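Local coordinates for phosphoserine phosphatase (Homo sapiens, PDB 6HYY), which catalyses the hydrolysis of O-phosphoserine to serine and phosphate, a magnesium-dependent reaction of the haloacid dehalogenase-like hydrolases, at residues E70-L75 against N129-Y134. Sequence-based numbering, arbitrary orientation.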
loop_
_atom_site.group_PDB
_atom_site.type_symbol
_atom_site.label_atom_id
_atom_site.label_comp_id
_atom_site.label_asym_id
_atom_site.label_seq_id
_atom_site.Cartn_x
_atom_site.Cartn_y
_atom_site.Cartn_z
ATOM N N GLU A 70 -17.027 12.494 8.120
ATOM C CA GLU A 70 -16.686 13.849 7.694
ATOM C C GLU A 70 -15.190 14.121 7.809
ATOM O O GLU A 70 -14.625 14.826 6.970
ATOM C CB GLU A 70 -17.482 14.869 8.515
ATOM C CG GLU A 70 -17.053 16.316 8.327
ATOM C CD GLU A 70 -18.161 17.305 8.658
ATOM O OE1 GLU A 70 -19.199 16.884 9.216
ATOM O OE2 GLU A 70 -17.995 18.505 8.351
ATOM N N GLN A 71 -14.528 13.566 8.822
ATOM C CA GLN A 71 -13.088 13.773 8.945
ATOM C C GLN A 71 -12.331 13.020 7.857
ATOM O O GLN A 71 -11.324 13.512 7.336
ATOM C CB GLN A 71 -12.602 13.346 10.326
ATOM C CG GLN A 71 -12.983 14.329 11.431
ATOM C CD GLN A 71 -12.642 13.822 12.821
ATOM O OE1 GLN A 71 -12.912 12.670 13.167
ATOM N NE2 GLN A 71 -12.036 14.686 13.630
ATOM N N VAL A 72 -12.791 11.821 7.508
ATOM C CA VAL A 72 -12.160 11.114 6.402
ATOM C C VAL A 72 -12.374 11.885 5.112
ATOM O O VAL A 72 -11.443 12.056 4.313
ATOM C CB VAL A 72 -12.693 9.672 6.307
ATOM C CG1 VAL A 72 -12.139 8.998 5.061
ATOM C CG2 VAL A 72 -12.329 8.887 7.558
ATOM N N GLN A 73 -13.595 12.399 4.906
ATOM C CA GLN A 73 -13.880 13.212 3.730
ATOM C C GLN A 73 -12.983 14.441 3.676
ATOM O O GLN A 73 -12.521 14.833 2.600
ATOM C CB GLN A 73 -15.346 13.643 3.723
ATOM C CG GLN A 73 -16.340 12.533 3.483
ATOM C CD GLN A 73 -17.773 13.024 3.567
ATOM O OE1 GLN A 73 -18.288 13.287 4.658
ATOM N NE2 GLN A 73 -18.429 13.146 2.414
ATOM N N ARG A 74 -12.738 15.066 4.826
ATOM C CA ARG A 74 -11.946 16.291 4.830
ATOM C C ARG A 74 -10.479 15.990 4.555
ATOM O O ARG A 74 -9.800 16.762 3.874
ATOM C CB ARG A 74 -12.114 17.031 6.154
ATOM C CG ARG A 74 -11.230 18.275 6.274
ATOM C CD ARG A 74 -11.783 19.275 7.287
ATOM N NE ARG A 74 -11.876 18.714 8.629
ATOM C CZ ARG A 74 -13.000 18.262 9.179
ATOM N NH1 ARG A 74 -14.144 18.302 8.504
ATOM N NH2 ARG A 74 -12.979 17.766 10.409
ATOM N N LEU A 75 -9.980 14.860 5.062
ATOM C CA LEU A 75 -8.632 14.433 4.703
ATOM C C LEU A 75 -8.487 14.320 3.193
ATOM O O LEU A 75 -7.561 14.887 2.605
ATOM C CB LEU A 75 -8.302 13.101 5.382
ATOM C CG LEU A 75 -6.943 12.493 5.027
ATOM C CD1 LEU A 75 -5.827 13.486 5.288
ATOM C CD2 LEU A 75 -6.701 11.221 5.825
ATOM N N ASN A 129 -8.243 -1.937 4.112
ATOM C CA ASN A 129 -9.213 -2.069 5.186
ATOM C C ASN A 129 -10.389 -1.121 4.961
ATOM O O ASN A 129 -10.298 -0.140 4.225
ATOM C CB ASN A 129 -8.529 -1.833 6.524
ATOM C CG ASN A 129 -7.656 -2.994 6.889
ATOM O OD1 ASN A 129 -8.098 -4.142 6.791
ATOM N ND2 ASN A 129 -6.408 -2.732 7.234
ATOM N N ARG A 130 -11.532 -1.463 5.556
ATOM C CA ARG A 130 -12.778 -0.732 5.331
ATOM C C ARG A 130 -13.255 -0.190 6.668
ATOM O O ARG A 130 -13.598 -0.969 7.562
ATOM C CB ARG A 130 -13.850 -1.626 4.711
ATOM C CG ARG A 130 -13.513 -2.182 3.349
ATOM C CD ARG A 130 -14.739 -2.862 2.766
ATOM N NE ARG A 130 -15.641 -1.895 2.154
ATOM C CZ ARG A 130 -16.802 -2.209 1.585
ATOM N NH1 ARG A 130 -17.206 -3.475 1.558
ATOM N NH2 ARG A 130 -17.547 -1.257 1.035
ATOM N N LEU A 131 -13.262 1.132 6.808
ATOM C CA LEU A 131 -13.817 1.743 8.011
ATOM C C LEU A 131 -15.342 1.633 8.016
ATOM O O LEU A 131 -15.991 1.639 6.968
ATOM C CB LEU A 131 -13.407 3.211 8.102
ATOM C CG LEU A 131 -11.932 3.518 8.338
ATOM C CD1 LEU A 131 -11.690 5.010 8.129
ATOM C CD2 LEU A 131 -11.498 3.086 9.715
ATOM N N LYS A 132 -15.907 1.546 9.220
ATOM C CA LYS A 132 -17.348 1.535 9.430
ATOM C C LYS A 132 -17.767 2.801 10.171
ATOM O O LYS A 132 -17.030 3.317 11.015
ATOM C CB LYS A 132 -17.792 0.296 10.225
ATOM C CG LYS A 132 -17.516 -1.046 9.535
ATOM C CD LYS A 132 -18.035 -2.228 10.352
ATOM C CE LYS A 132 -17.722 -3.561 9.679
ATOM N NZ LYS A 132 -18.307 -4.725 10.406
ATOM N N PHE A 133 -18.960 3.289 9.837
ATOM C CA PHE A 133 -19.512 4.502 10.417
ATOM C C PHE A 133 -20.974 4.279 10.782
ATOM O O PHE A 133 -21.700 3.549 10.105
ATOM C CB PHE A 133 -19.401 5.678 9.449
ATOM C CG PHE A 133 -18.026 5.859 8.881
ATOM C CD1 PHE A 133 -17.058 6.559 9.586
ATOM C CD2 PHE A 133 -17.696 5.313 7.648
ATOM C CE1 PHE A 133 -15.786 6.729 9.071
ATOM C CE2 PHE A 133 -16.424 5.476 7.122
ATOM C CZ PHE A 133 -15.471 6.178 7.831
ATOM N N TYR A 134 -21.403 4.928 11.858
ATOM C CA TYR A 134 -22.820 4.917 12.174
ATOM C C TYR A 134 -23.566 5.890 11.264
ATOM O O TYR A 134 -22.976 6.621 10.465
ATOM C CB TYR A 134 -23.027 5.232 13.655
ATOM C CG TYR A 134 -22.500 4.140 14.555
ATOM C CD1 TYR A 134 -23.024 2.856 14.488
ATOM C CD2 TYR A 134 -21.476 4.386 15.464
ATOM C CE1 TYR A 134 -22.559 1.848 15.298
ATOM C CE2 TYR A 134 -21.001 3.377 16.291
ATOM C CZ TYR A 134 -21.548 2.104 16.198
ATOM O OH TYR A 134 -21.101 1.078 16.997
#
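Val72 reaches from helix 69-78 to Leu131 and Phe133 on strand 126-133, a purely apolar contact between a helix and the last but one strand of the mixed sheet, the Rossmann-like core of the haloacid dehalogenase fold. The helix belongs to the part of the chain that runs between strands 12-16 and 100-105 of that sheet. Of residues 70-75, Val72 alone touches the strand, and one methyl, CG2, does the work. That methyl sits anti to the carbonyl carbon and beside the backbone N, a rotation that aims it at the strand. On the strand, Leu131 and Phe133 are two residues apart and so lie on the same side of it, both with CB directed at the helix. Between them stands Lys132, whose backbone pairs with strand 139-142, the antiparallel edge strand of the sheet.

The helix stays well back: Val72 CA and Leu131 CA, the nearest pair, are 9.7 Å apart, and no hydrogen bond crosses the gap. Other residues of the chain add to the contact. Val72 also touches Ser110 of helix 109-116, and Leu131 also touches Leu62, Phe108 and Tyr139. The bound serine is some 12 Å from the Leu131 side chain, too far for this contact to touch the ligand.

Leu131 offers a single branch, CD1, which comes within 4.0 Å of Val72 CG2. The phenylalanine meets the same methyl with the outermost carbon of its ring, at an oblique angle, Phe133 CZ lying 4.2 Å from Val72 CG2.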